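Local coordinates for galactose mutarotase related enzyme (Lactobacillus acidophilus, PDB 3DCD), which probably binds carbohydrate and may act as an isomerase of the aldose 1-epimerase kind, though its precise function is not established, at residues A[29-34]-A[292-297]; A[144-149]-A[287-292]; A[8-13]-A[115-120]. All coordinates share one frame; numbering follows the deposited sequence. Where two conformers were deposited one is given.

Contact 1: A[29-34]-A[292-297]; sequences TDEEFM and HSTTDE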
ATOM      1  N   THR A  29     -18.175   1.675 -17.459  1.00 14.25           N
ATOM      2  CA  THR A  29     -17.275   1.662 -18.615  1.00 13.92           C
ATOM      3  C   THR A  29     -16.526   0.334 -18.791  1.00 14.63           C
ATOM      4  O   THR A  29     -15.948   0.077 -19.868  1.00 13.15           O
ATOM      5  CB  THR A  29     -16.218   2.757 -18.482  1.00 14.05           C
ATOM      6  OG1 THR A  29     -15.298   2.394 -17.450  1.00 14.05           O
ATOM      7  CG2 THR A  29     -16.859   4.110 -18.147  1.00 12.77           C
ATOM      8  N   ASP A  30     -16.534  -0.472 -17.721  1.00 14.61           N
ATOM      9  CA  ASP A  30     -15.818  -1.756 -17.643  0.50 15.20           C
ATOM     10  C   ASP A  30     -14.293  -1.587 -17.658  1.00 15.67           C
ATOM     11  O   ASP A  30     -13.552  -2.563 -17.778  1.00 15.28           O
ATOM     12  CB  ASP A  30     -16.289  -2.737 -18.727  0.50 15.05           C
ATOM     13  CG  ASP A  30     -15.954  -4.185 -18.397  0.50 15.01           C
ATOM     14  OD1 ASP A  30     -16.194  -4.625 -17.250  0.50 14.33           O
ATOM     15  OD2 ASP A  30     -15.457  -4.883 -19.301  0.50 15.55           O
ATOM     16  N   GLU A  31     -13.823  -0.351 -17.490  1.00 15.32           N
ATOM     17  CA  GLU A  31     -12.373  -0.111 -17.396  1.00 16.10           C
ATOM     18  C   GLU A  31     -11.770  -0.750 -16.137  1.00 15.80           C
ATOM     19  O   GLU A  31     -12.368  -0.700 -15.064  1.00 15.93           O
ATOM     20  CB  GLU A  31     -12.061   1.393 -17.468  1.00 16.32           C
ATOM     21  CG  GLU A  31     -12.371   1.999 -18.843  1.00 17.97           C
ATOM     22  CD  GLU A  31     -11.924   3.445 -19.014  1.00 17.61           C
ATOM     23  OE1 GLU A  31     -11.201   3.985 -18.134  1.00 15.67           O
ATOM     24  OE2 GLU A  31     -12.321   4.046 -20.042  1.00 21.88           O
ATOM     25  N   GLU A  32     -10.600  -1.381 -16.276  1.00 15.78           N
ATOM     26  CA  GLU A  32      -9.936  -2.067 -15.168  1.00 15.66           C
ATOM     27  C   GLU A  32      -8.906  -1.153 -14.531  1.00 15.55           C
ATOM     28  O   GLU A  32      -7.968  -0.711 -15.199  1.00 15.96           O
ATOM     29  CB  GLU A  32      -9.235  -3.334 -15.659  1.00 15.88           C
ATOM     30  CG  GLU A  32      -8.314  -4.000 -14.604  1.00 16.94           C
ATOM     31  CD  GLU A  32      -9.069  -4.489 -13.381  1.00 17.07           C
ATOM     32  OE1 GLU A  32      -9.906  -5.395 -13.526  1.00 17.41           O
ATOM     33  OE2 GLU A  32      -8.823  -3.967 -12.265  1.00 16.96           O
ATOM     34  N   PHE A  33      -9.057  -0.867 -13.245  1.00 15.08           N
ATOM     35  CA  PHE A  33      -8.162   0.093 -12.600  1.00 15.06           C
ATOM     36  C   PHE A  33      -6.895  -0.520 -12.029  1.00 15.58           C
ATOM     37  O   PHE A  33      -5.888   0.170 -11.911  1.00 16.22           O
ATOM     38  CB  PHE A  33      -8.911   0.915 -11.543  1.00 14.63           C
ATOM     39  CG  PHE A  33      -9.920   1.843 -12.144  1.00 15.17           C
ATOM     40  CD1 PHE A  33      -9.531   3.101 -12.593  1.00 14.89           C
ATOM     41  CD2 PHE A  33     -11.246   1.449 -12.303  1.00 15.46           C
ATOM     42  CE1 PHE A  33     -10.464   3.979 -13.184  1.00 15.37           C
ATOM     43  CE2 PHE A  33     -12.181   2.309 -12.886  1.00 16.04           C
ATOM     44  CZ  PHE A  33     -11.783   3.575 -13.332  1.00 14.60           C
HETATM   45  N   MSE A  34      -6.946  -1.803 -11.692  1.00 15.25           N
HETATM   46  CA  MSE A  34      -5.828  -2.461 -11.023  1.00 15.60           C
HETATM   47  C   MSE A  34      -4.877  -3.139 -11.995  1.00 15.53           C
HETATM   48  O   MSE A  34      -5.307  -3.850 -12.915  1.00 15.36           O
HETATM   49  CB  MSE A  34      -6.326  -3.519 -10.036  1.00 15.23           C
HETATM   50  CG  MSE A  34      -7.354  -3.016  -9.059  1.00 16.80           C
HETATM   51 SE   MSE A  34      -6.794  -1.421  -8.018  1.00 29.16          SE
HETATM   52  CE  MSE A  34      -5.178  -2.109  -7.221  1.00 16.92           C
ATOM     53  N   HIS A 292     -12.063   6.997 -11.436  1.00 14.08           N
ATOM     54  CA  HIS A 292     -12.799   7.566 -12.563  1.00 14.00           C
ATOM     55  C   HIS A 292     -12.157   7.117 -13.871  1.00 13.58           C
ATOM     56  O   HIS A 292     -10.925   7.201 -14.033  1.00 13.19           O
ATOM     57  CB  HIS A 292     -12.878   9.088 -12.501  1.00 13.94           C
ATOM     58  CG  HIS A 292     -13.949   9.656 -13.384  1.00 13.98           C
ATOM     59  ND1 HIS A 292     -13.859   9.652 -14.763  1.00 13.35           N
ATOM     60  CD2 HIS A 292     -15.147  10.207 -13.084  1.00 11.34           C
ATOM     61  CE1 HIS A 292     -14.957  10.189 -15.272  1.00 14.89           C
ATOM     62  NE2 HIS A 292     -15.747  10.545 -14.270  1.00 12.81           N
ATOM     63  N   SER A 293     -13.007   6.620 -14.776  1.00 12.97           N
ATOM     64  CA  SER A 293     -12.600   6.136 -16.083  1.00 12.84           C
ATOM     65  C   SER A 293     -12.082   7.237 -17.005  1.00 12.32           C
ATOM     66  O   SER A 293     -12.271   8.417 -16.757  1.00 11.90           O
ATOM     67  CB  SER A 293     -13.783   5.435 -16.756  1.00 12.55           C
ATOM     68  OG  SER A 293     -14.203   4.313 -15.979  1.00 15.21           O
ATOM     69  N   THR A 294     -11.485   6.840 -18.120  1.00 12.99           N
ATOM     70  CA  THR A 294     -11.068   7.804 -19.128  1.00 12.51           C
ATOM     71  C   THR A 294     -12.275   8.569 -19.691  1.00 12.54           C
ATOM     72  O   THR A 294     -12.124   9.664 -20.224  1.00 12.15           O
ATOM     73  CB  THR A 294     -10.353   7.106 -20.282  1.00 13.74           C
ATOM     74  OG1 THR A 294     -11.271   6.206 -20.920  1.00 13.25           O
ATOM     75  CG2 THR A 294      -9.142   6.328 -19.760  1.00 13.34           C
ATOM     76  N   THR A 295     -13.462   7.962 -19.607  1.00 12.50           N
ATOM     77  CA  THR A 295     -14.713   8.572 -20.087  1.00 12.21           C
ATOM     78  C   THR A 295     -15.708   8.729 -18.928  1.00 12.61           C
ATOM     79  O   THR A 295     -15.392   8.325 -17.802  1.00 12.73           O
ATOM     80  CB  THR A 295     -15.332   7.766 -21.234  1.00 12.74           C
ATOM     81  OG1 THR A 295     -15.575   6.422 -20.792  1.00 12.77           O
ATOM     82  CG2 THR A 295     -14.380   7.759 -22.452  1.00 11.11           C
ATOM     83  N   ASP A 296     -16.873   9.333 -19.194  1.00 13.04           N
ATOM     84  CA  ASP A 296     -17.861   9.654 -18.138  1.00 13.58           C
ATOM     85  C   ASP A 296     -18.372   8.415 -17.422  1.00 13.54           C
ATOM     86  O   ASP A 296     -18.592   7.391 -18.053  1.00 13.43           O
ATOM     87  CB  ASP A 296     -19.067  10.382 -18.726  1.00 12.90           C
ATOM     88  CG  ASP A 296     -18.797  11.855 -18.985  1.00 13.60           C
ATOM     89  OD1 ASP A 296     -17.691  12.339 -18.644  1.00 13.81           O
ATOM     90  OD2 ASP A 296     -19.705  12.510 -19.532  1.00 13.47           O
ATOM     91  N   GLU A 297     -18.586   8.530 -16.113  1.00 13.45           N
ATOM     92  CA  GLU A 297     -19.136   7.427 -15.332  1.00 13.75           C
ATOM     93  C   GLU A 297     -20.651   7.512 -15.356  1.00 14.32           C
ATOM     94  O   GLU A 297     -21.290   7.911 -14.385  1.00 13.70           O
ATOM     95  CB  GLU A 297     -18.592   7.429 -13.902  1.00 13.79           C
ATOM     96  CG  GLU A 297     -17.060   7.188 -13.788  1.00 13.46           C
ATOM     97  CD  GLU A 297     -16.645   5.747 -14.092  1.00 14.66           C
ATOM     98  OE1 GLU A 297     -17.524   4.880 -14.339  1.00 13.72           O
ATOM     99  OE2 GLU A 297     -15.423   5.478 -14.124  1.00 13.82           O
TER
HETATM  100  O   HOH W   1     -14.338   4.053 -21.643  1.00 20.10           O

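Contact 2: A[144-149]-A[287-292]; sequences PGFNLP and FSMTYH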
ATOM      1  N   PRO A 144      -1.413  -0.660  -3.466  1.00 15.31           N
ATOM      2  CA  PRO A 144      -2.184  -0.902  -4.693  1.00 14.91           C
ATOM      3  C   PRO A 144      -1.416  -0.490  -5.962  1.00 15.32           C
ATOM      4  O   PRO A 144      -0.814   0.582  -5.971  1.00 14.43           O
ATOM      5  CB  PRO A 144      -3.407   0.007  -4.525  1.00 15.38           C
ATOM      6  CG  PRO A 144      -2.991   1.048  -3.529  1.00 15.46           C
ATOM      7  CD  PRO A 144      -2.052   0.358  -2.603  1.00 14.26           C
ATOM      8  N   GLY A 145      -1.423  -1.337  -7.002  1.00 15.39           N
ATOM      9  CA  GLY A 145      -0.899  -0.942  -8.315  1.00 15.25           C
ATOM     10  C   GLY A 145      -2.038  -0.548  -9.243  1.00 15.67           C
ATOM     11  O   GLY A 145      -2.993  -1.313  -9.398  1.00 16.06           O
ATOM     12  N   PHE A 146      -1.939   0.649  -9.838  1.00 15.29           N
ATOM     13  CA  PHE A 146      -2.968   1.190 -10.744  1.00 15.12           C
ATOM     14  C   PHE A 146      -2.485   1.253 -12.173  1.00 14.98           C
ATOM     15  O   PHE A 146      -1.420   1.824 -12.431  1.00 14.55           O
ATOM     16  CB  PHE A 146      -3.354   2.610 -10.332  1.00 15.35           C
ATOM     17  CG  PHE A 146      -3.794   2.720  -8.908  1.00 15.28           C
ATOM     18  CD1 PHE A 146      -3.035   3.444  -8.001  1.00 15.60           C
ATOM     19  CD2 PHE A 146      -4.943   2.062  -8.471  1.00 14.87           C
ATOM     20  CE1 PHE A 146      -3.437   3.538  -6.650  1.00 16.94           C
ATOM     21  CE2 PHE A 146      -5.358   2.146  -7.135  1.00 18.61           C
ATOM     22  CZ  PHE A 146      -4.600   2.898  -6.225  1.00 18.12           C
ATOM     23  N   ASN A 147      -3.278   0.700 -13.098  1.00 15.05           N
ATOM     24  CA  ASN A 147      -3.009   0.834 -14.539  1.00 14.62           C
ATOM     25  C   ASN A 147      -2.943   2.287 -14.990  1.00 15.55           C
ATOM     26  O   ASN A 147      -3.695   3.121 -14.496  1.00 16.30           O
ATOM     27  CB  ASN A 147      -4.125   0.173 -15.369  1.00 15.24           C
ATOM     28  CG  ASN A 147      -4.138  -1.334 -15.263  1.00 14.65           C
ATOM     29  OD1 ASN A 147      -5.199  -1.950 -15.330  1.00 20.57           O
ATOM     30  ND2 ASN A 147      -2.972  -1.939 -15.151  1.00 11.72           N
ATOM     31  N   LEU A 148      -2.064   2.578 -15.949  1.00 15.73           N
ATOM     32  CA  LEU A 148      -2.136   3.814 -16.709  1.00 16.99           C
ATOM     33  C   LEU A 148      -2.735   3.404 -18.049  1.00 18.06           C
ATOM     34  O   LEU A 148      -2.090   2.685 -18.814  1.00 18.04           O
ATOM     35  CB  LEU A 148      -0.745   4.433 -16.909  1.00 16.71           C
ATOM     36  CG  LEU A 148       0.145   4.506 -15.667  1.00 17.39           C
ATOM     37  CD1 LEU A 148       1.509   5.034 -16.044  1.00 17.14           C
ATOM     38  CD2 LEU A 148      -0.473   5.388 -14.576  1.00 18.07           C
ATOM     39  N   PRO A 149      -3.981   3.830 -18.331  1.00 19.08           N
ATOM     40  CA  PRO A 149      -4.609   3.396 -19.598  1.00 20.04           C
ATOM     41  C   PRO A 149      -3.915   4.005 -20.817  1.00 21.22           C
ATOM     42  O   PRO A 149      -3.569   5.183 -20.814  1.00 20.77           O
ATOM     43  CB  PRO A 149      -6.052   3.904 -19.482  1.00 20.11           C
ATOM     44  CG  PRO A 149      -6.013   4.951 -18.413  1.00 19.91           C
ATOM     45  CD  PRO A 149      -4.857   4.698 -17.525  1.00 18.90           C
ATOM     46  N   PHE A 287      -6.948   3.599   4.360  1.00 16.21           N
ATOM     47  CA  PHE A 287      -6.964   4.626   3.335  1.00 16.29           C
ATOM     48  C   PHE A 287      -8.119   4.377   2.375  1.00 16.61           C
ATOM     49  O   PHE A 287      -8.745   3.319   2.428  1.00 16.27           O
ATOM     50  CB  PHE A 287      -5.617   4.679   2.608  1.00 15.66           C
ATOM     51  CG  PHE A 287      -5.229   3.382   1.933  1.00 16.93           C
ATOM     52  CD1 PHE A 287      -4.625   2.349   2.672  1.00 15.43           C
ATOM     53  CD2 PHE A 287      -5.458   3.198   0.568  1.00 15.95           C
ATOM     54  CE1 PHE A 287      -4.248   1.163   2.057  1.00 16.67           C
ATOM     55  CE2 PHE A 287      -5.073   2.007  -0.064  1.00 16.83           C
ATOM     56  CZ  PHE A 287      -4.482   0.995   0.677  1.00 16.23           C
ATOM     57  N   SER A 288      -8.401   5.351   1.516  1.00 16.52           N
ATOM     58  CA  SER A 288      -9.549   5.276   0.631  1.00 17.31           C
ATOM     59  C   SER A 288      -9.149   5.609  -0.796  1.00 17.94           C
ATOM     60  O   SER A 288      -8.275   6.445  -1.018  1.00 18.04           O
ATOM     61  CB  SER A 288     -10.641   6.231   1.087  1.00 16.68           C
ATOM     62  OG  SER A 288     -10.996   5.920   2.419  1.00 17.18           O
HETATM   63  N   MSE A 289      -9.806   4.962  -1.754  1.00 18.04           N
HETATM   64  CA  MSE A 289      -9.460   5.142  -3.158  1.00 19.80           C
HETATM   65  C   MSE A 289     -10.734   5.456  -3.910  1.00 18.46           C
HETATM   66  O   MSE A 289     -11.740   4.779  -3.708  1.00 17.95           O
HETATM   67  CB  MSE A 289      -8.846   3.858  -3.725  1.00 18.94           C
HETATM   68  CG  MSE A 289      -7.455   3.488  -3.186  1.00 20.47           C
HETATM   69 SE   MSE A 289      -7.043   1.591  -3.419  1.00 29.50          SE
HETATM   70  CE  MSE A 289      -8.246   0.899  -2.006  1.00 21.84           C
ATOM     71  N   THR A 290     -10.699   6.473  -4.771  1.00 17.56           N
ATOM     72  CA  THR A 290     -11.800   6.706  -5.714  1.00 17.27           C
ATOM     73  C   THR A 290     -11.290   6.529  -7.152  1.00 16.90           C
ATOM     74  O   THR A 290     -10.128   6.823  -7.449  1.00 17.11           O
ATOM     75  CB  THR A 290     -12.446   8.095  -5.554  1.00 18.20           C
ATOM     76  OG1 THR A 290     -11.506   9.111  -5.944  1.00 20.08           O
ATOM     77  CG2 THR A 290     -12.850   8.323  -4.099  1.00 16.27           C
ATOM     78  N   TYR A 291     -12.158   6.038  -8.023  1.00 15.92           N
ATOM     79  CA  TYR A 291     -11.783   5.734  -9.395  1.00 16.11           C
ATOM     80  C   TYR A 291     -12.680   6.433 -10.405  1.00 15.40           C
ATOM     81  O   TYR A 291     -13.904   6.432 -10.255  1.00 15.19           O
ATOM     82  CB  TYR A 291     -11.881   4.231  -9.636  1.00 16.55           C
ATOM     83  CG  TYR A 291     -11.245   3.393  -8.545  1.00 17.17           C
ATOM     84  CD1 TYR A 291      -9.910   3.006  -8.628  1.00 18.27           C
ATOM     85  CD2 TYR A 291     -11.979   3.002  -7.433  1.00 17.81           C
ATOM     86  CE1 TYR A 291      -9.307   2.231  -7.610  1.00 20.00           C
ATOM     87  CE2 TYR A 291     -11.394   2.233  -6.417  1.00 20.40           C
ATOM     88  CZ  TYR A 291     -10.064   1.853  -6.518  1.00 19.39           C
ATOM     89  OH  TYR A 291      -9.509   1.086  -5.523  1.00 22.13           O
ATOM     90  N   HIS A 292     -12.063   6.997 -11.436  1.00 14.08           N
ATOM     91  CA  HIS A 292     -12.799   7.566 -12.563  1.00 14.00           C
ATOM     92  C   HIS A 292     -12.157   7.117 -13.871  1.00 13.58           C
ATOM     93  O   HIS A 292     -10.925   7.201 -14.033  1.00 13.19           O
ATOM     94  CB  HIS A 292     -12.878   9.088 -12.501  1.00 13.94           C
ATOM     95  CG  HIS A 292     -13.949   9.656 -13.384  1.00 13.98           C
ATOM     96  ND1 HIS A 292     -13.859   9.652 -14.763  1.00 13.35           N
ATOM     97  CD2 HIS A 292     -15.147  10.207 -13.084  1.00 11.34           C
ATOM     98  CE1 HIS A 292     -14.957  10.189 -15.272  1.00 14.89           C
ATOM     99  NE2 HIS A 292     -15.747  10.545 -14.270  1.00 12.81           N
TER

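Contact 3: A[8-13]-A[115-120]; sequences NMIKVV and YNLMNN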
ATOM      1  N   ASN A   8     -23.571   0.030  -7.923  1.00 19.11           N
ATOM      2  CA  ASN A   8     -23.868   0.596  -9.227  1.00 20.80           C
ATOM      3  C   ASN A   8     -22.725   1.385  -9.880  1.00 21.09           C
ATOM      4  O   ASN A   8     -22.843   1.780 -11.048  1.00 21.21           O
ATOM      5  CB  ASN A   8     -25.113   1.489  -9.148  1.00 21.37           C
ATOM      6  CG  ASN A   8     -26.394   0.707  -8.869  1.00 23.95           C
ATOM      7  OD1 ASN A   8     -26.481  -0.506  -9.106  1.00 27.43           O
ATOM      8  ND2 ASN A   8     -27.410   1.415  -8.374  1.00 26.63           N
HETATM    9  N   MSE A   9     -21.641   1.621  -9.132  1.00 20.99           N
HETATM   10  CA  MSE A   9     -20.511   2.416  -9.611  1.00 21.55           C
HETATM   11  C   MSE A   9     -19.287   1.551  -9.955  1.00 20.33           C
HETATM   12  O   MSE A   9     -18.672   1.723 -11.015  1.00 18.64           O
HETATM   13  CB  MSE A   9     -20.099   3.469  -8.572  1.00 22.64           C
HETATM   14  CG  MSE A   9     -21.201   4.434  -8.133  1.00 31.23           C
HETATM   15 SE   MSE A   9     -21.788   5.577  -9.597  1.00 51.31          SE
HETATM   16  CE  MSE A   9     -20.078   6.522  -9.947  1.00 44.29           C
ATOM     17  N   ILE A  10     -18.916   0.655  -9.037  1.00 19.00           N
ATOM     18  CA  ILE A  10     -17.662  -0.099  -9.159  1.00 18.76           C
ATOM     19  C   ILE A  10     -17.844  -1.549  -8.680  1.00 18.09           C
ATOM     20  O   ILE A  10     -18.707  -1.836  -7.843  1.00 16.92           O
ATOM     21  CB  ILE A  10     -16.432   0.605  -8.458  1.00 19.01           C
ATOM     22  CG1 ILE A  10     -16.646   0.823  -6.962  1.00 19.91           C
ATOM     23  CG2 ILE A  10     -16.052   1.970  -9.130  1.00 18.92           C
ATOM     24  CD1 ILE A  10     -15.357   1.358  -6.240  1.00 20.29           C
ATOM     25  N   LYS A  11     -17.070  -2.458  -9.254  1.00 17.15           N
ATOM     26  CA  LYS A  11     -17.110  -3.870  -8.868  1.00 18.15           C
ATOM     27  C   LYS A  11     -15.683  -4.279  -8.541  1.00 17.48           C
ATOM     28  O   LYS A  11     -14.761  -4.065  -9.343  1.00 17.21           O
ATOM     29  CB  LYS A  11     -17.679  -4.742  -9.993  1.00 18.03           C
ATOM     30  CG  LYS A  11     -17.770  -6.236  -9.674  1.00 20.87           C
ATOM     31  CD  LYS A  11     -18.325  -7.012 -10.858  1.00 21.21           C
ATOM     32  CE  LYS A  11     -18.695  -8.444 -10.484  1.00 26.25           C
ATOM     33  NZ  LYS A  11     -19.439  -9.161 -11.599  1.00 29.23           N
ATOM     34  N   VAL A  12     -15.522  -4.880  -7.367  1.00 16.73           N
ATOM     35  CA  VAL A  12     -14.202  -5.140  -6.805  1.00 16.35           C
ATOM     36  C   VAL A  12     -14.099  -6.626  -6.519  1.00 16.43           C
ATOM     37  O   VAL A  12     -15.004  -7.210  -5.912  1.00 16.52           O
ATOM     38  CB  VAL A  12     -13.968  -4.342  -5.491  1.00 15.84           C
ATOM     39  CG1 VAL A  12     -12.546  -4.599  -4.948  1.00 16.00           C
ATOM     40  CG2 VAL A  12     -14.187  -2.834  -5.712  1.00 16.19           C
ATOM     41  N   VAL A  13     -12.996  -7.226  -6.955  1.00 15.84           N
ATOM     42  CA  VAL A  13     -12.722  -8.627  -6.674  1.00 15.75           C
ATOM     43  C   VAL A  13     -11.484  -8.716  -5.790  1.00 15.97           C
ATOM     44  O   VAL A  13     -10.458  -8.101  -6.092  1.00 16.19           O
ATOM     45  CB  VAL A  13     -12.469  -9.429  -7.967  1.00 15.61           C
ATOM     46  CG1 VAL A  13     -12.145 -10.890  -7.614  1.00 15.10           C
ATOM     47  CG2 VAL A  13     -13.668  -9.367  -8.899  1.00 15.45           C
ATOM     48  N   TYR A 115     -12.530  -4.209   3.453  1.00 16.85           N
ATOM     49  CA  TYR A 115     -12.773  -3.428   2.249  1.00 16.14           C
ATOM     50  C   TYR A 115     -14.248  -3.117   2.199  1.00 16.56           C
ATOM     51  O   TYR A 115     -15.086  -4.007   2.392  1.00 15.38           O
ATOM     52  CB  TYR A 115     -12.413  -4.239   1.002  1.00 16.06           C
ATOM     53  CG  TYR A 115     -10.948  -4.546   0.876  1.00 15.65           C
ATOM     54  CD1 TYR A 115     -10.446  -5.791   1.247  1.00 15.35           C
ATOM     55  CD2 TYR A 115     -10.068  -3.595   0.368  1.00 13.75           C
ATOM     56  CE1 TYR A 115      -9.090  -6.071   1.122  1.00 16.01           C
ATOM     57  CE2 TYR A 115      -8.705  -3.855   0.232  1.00 14.94           C
ATOM     58  CZ  TYR A 115      -8.226  -5.097   0.607  1.00 15.39           C
ATOM     59  OH  TYR A 115      -6.886  -5.363   0.481  1.00 15.66           O
ATOM     60  N   ASN A 116     -14.582  -1.860   1.937  1.00 17.07           N
ATOM     61  CA  ASN A 116     -15.975  -1.512   1.784  1.00 18.12           C
ATOM     62  C   ASN A 116     -16.201  -0.406   0.764  1.00 18.83           C
ATOM     63  O   ASN A 116     -15.321   0.431   0.540  1.00 18.48           O
ATOM     64  CB  ASN A 116     -16.623  -1.219   3.138  1.00 19.01           C
ATOM     65  CG  ASN A 116     -16.214   0.095   3.702  1.00 21.38           C
ATOM     66  OD1 ASN A 116     -16.707   1.145   3.269  1.00 24.97           O
ATOM     67  ND2 ASN A 116     -15.311   0.068   4.688  1.00 21.42           N
ATOM     68  N   LEU A 117     -17.378  -0.438   0.138  1.00 19.33           N
ATOM     69  CA  LEU A 117     -17.743   0.516  -0.911  1.00 20.52           C
ATOM     70  C   LEU A 117     -18.744   1.573  -0.478  1.00 21.78           C
ATOM     71  O   LEU A 117     -19.686   1.290   0.270  1.00 21.70           O
ATOM     72  CB  LEU A 117     -18.363  -0.216  -2.107  1.00 19.92           C
ATOM     73  CG  LEU A 117     -17.453  -1.141  -2.894  1.00 19.83           C
ATOM     74  CD1 LEU A 117     -18.233  -1.888  -3.948  1.00 18.57           C
ATOM     75  CD2 LEU A 117     -16.347  -0.315  -3.524  1.00 21.13           C
HETATM   76  N   MSE A 118     -18.512   2.776  -0.992  1.00 23.24           N
HETATM   77  CA  MSE A 118     -19.429   3.905  -0.915  0.50 24.36           C
HETATM   78  C   MSE A 118     -19.355   4.582  -2.283  1.00 23.89           C
HETATM   79  O   MSE A 118     -18.346   5.227  -2.573  1.00 23.38           O
HETATM   80  CB  MSE A 118     -18.941   4.870   0.171  0.50 25.21           C
HETATM   81  CG  MSE A 118     -19.630   6.229   0.198  0.50 29.67           C
HETATM   82 SE   MSE A 118     -21.162   6.252   1.390  0.50 40.90          SE
HETATM   83  CE  MSE A 118     -20.213   6.169   3.103  0.50 37.64           C
ATOM     84  N   ASN A 119     -20.377   4.430  -3.113  1.00 23.50           N
ATOM     85  CA  ASN A 119     -20.300   4.951  -4.473  1.00 23.39           C
ATOM     86  C   ASN A 119     -19.024   4.459  -5.168  1.00 22.26           C
ATOM     87  O   ASN A 119     -18.719   3.265  -5.112  1.00 21.26           O
ATOM     88  CB  ASN A 119     -20.422   6.477  -4.472  1.00 23.57           C
ATOM     89  CG  ASN A 119     -21.780   6.948  -3.978  1.00 25.32           C
ATOM     90  OD1 ASN A 119     -21.926   8.074  -3.507  1.00 30.02           O
ATOM     91  ND2 ASN A 119     -22.781   6.099  -4.110  1.00 26.28           N
ATOM     92  N   ASN A 120     -18.270   5.359  -5.796  1.00 21.18           N
ATOM     93  CA  ASN A 120     -17.037   4.944  -6.457  1.00 21.60           C
ATOM     94  C   ASN A 120     -15.806   4.988  -5.541  1.00 20.34           C
ATOM     95  O   ASN A 120     -14.669   5.031  -6.029  1.00 20.69           O
ATOM     96  CB  ASN A 120     -16.806   5.755  -7.744  1.00 22.34           C
ATOM     97  CG  ASN A 120     -16.534   7.207  -7.466  1.00 24.90           C
ATOM     98  OD1 ASN A 120     -16.995   7.761  -6.449  1.00 24.33           O
ATOM     99  ND2 ASN A 120     -15.766   7.847  -8.368  1.00 25.69           N
TER

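Contact 1: A[29-34]-A[292-297]
E31 and S293 bring their CA atoms to 6.4 Å, and T29 and E297 come nearly as close, so two largely irregular segments run beside each other where the final strand of the aldose 1-epimerase beta-sandwich gives way to the C-terminal tail. An ST turn organises one side: OG1 of T29, held between its own backbone N and carbonyl carbon (chi1 71°), accepts from the N-H of E31. That hydroxyl then donates across to OG of S293 at 2.7 Å, and the serine hydroxyl donates in turn to OE2 of E297. The same carboxylate oxygen also takes the N-H of S293, so two donors grip it, the hydroxyl from above the carboxylate plane and the amide on the anti side.

E31 reaches over with an extended chain and clasps T294 twice. Its OE1 accepts the backbone N-H of T294, N to O 2.9 Å (166°), while OE2 offers its syn lone pair to OG1 of T294 at 2.6 Å. A water donates to OE2 of E31 and lies 2.8 Å from OG1 of T295. An alanine here would probably leave the amide and hydroxyl of T294 and the bridging water without their carboxylate acceptor, and the T294 side chain freer to turn. Beside the polar network F33 meets the tail with its ring edge, CE1 standing 3.4 Å from the carbonyl oxygen of H292.

Contact 2: A[144-149]-A[287-292]
The carbonyl oxygen of Y291, a residue whose ring meets F146 across this contact, accepts a hydrogen bond from ND2 of N120 in the adjoining hairpin turn. Across the interface itself the meeting is wholly apolar, an example of how two beta-sheets of a sandwich pack through their inward side chains. CA atoms of F146 and Y291 lie 10.0 Å apart, and those of P144 and M289 a little less, a separation spanned by side chains and not by backbone bonds.

M289, present as selenomethionine, takes the middle. Its SE atom lies 3.9 Å from CZ of F146, and 5.2 Å from the ring centroid at 86° from the ring normal: a Met-aromatic contact made at the ring edge. The same SE lies 4.1 Å from CG of P144, so one selenium fills the corner between proline and phenylalanine. P144 also meets F287 tip to tip, its CD 4.1 Å from CZ of that phenylalanine. F146 and Y291 cross at about a right angle, CE2 of F146 approaching CE1 at the edge of the tyrosine ring, 4.0 Å away.

Strand 282-292 lies between strands 121-130 and 226-232 in the long antiparallel sheet, while strand 136-147 belongs to the opposing sheet and pairs with strand 249-256. F146 touches V227 and V229 of the long sheet and I252 of its own.

Contact 3: A[8-13]-A[115-120]
I10 and L117 set their aliphatic branches obliquely against each other, and the rest of the contact is arranged round that pair. CG1 of I10 stands between its backbone N and carbonyl carbon (chi1 59°), and the chain then runs on extended to CD1 (chi2 173°). This methyl is modelled 3.3 Å from CD2 of L117, tighter than ordinary van der Waals contact, so the exact closeness is doubtful. V12, two residues along the strand, presents CG2 to the same leucine methyl at 4.0 Å, but here the two side chains lie alongside and point opposite ways. L117 therefore has one branch, CD2, lodged against both the isoleucine and the valine, while CD1 lies 3.9 Å from the backbone oxygen of I10.

The same isoleucine branch also lies against the turn that joins strands 109-118 and 121-130 into a beta-hairpin. The backbone angles of N119 and N120 are close to those of a type II' turn, with a positive phi at N119. CG1 of I10 is 3.7 Å from the carbonyl oxygen of N119, and its CG2 faces CB of N120, whose ND2 has its partner in Y291. M9, a selenomethionine, crosses N120 obliquely and brings its CB to 3.8 Å from the backbone N of that asparagine.

L122 touches both V12 and L117, extending the apolar layer between the three-stranded sheet and the long one. No hydrogen bond passes between 8-13 and 115-120: they meet by van der Waals packing of aliphatic groups on each other and on the turn's backbone, while a polar link between the layers is made nearby by OH of Y115 to O of A19.

How the contacts relate
All three contacts lie on the same side of the chain's centre; contacts 2 and 3 join sheets, and contact 1 joins the loops beyond them. Contacts 1 and 2, whose centres are 10 Å apart, share H292, and the backbones of F33 and N147 probably bond between them, O of F33 to N of N147 at 2.9 Å. Contact 3 meets contact 2 on the long sheet, with 12 Å between centres: ND2 of N120 to O of Y291, 3.0 Å, is the join, and CD1 of I10 packs on CD2 of Y291 at 3.9 Å. Contacts 1 and 3 do not touch, their nearest atoms being about 4 Å apart, and Y291, which also meets F33, bridges them. Nothing in this geometry ties the three to a sugar site.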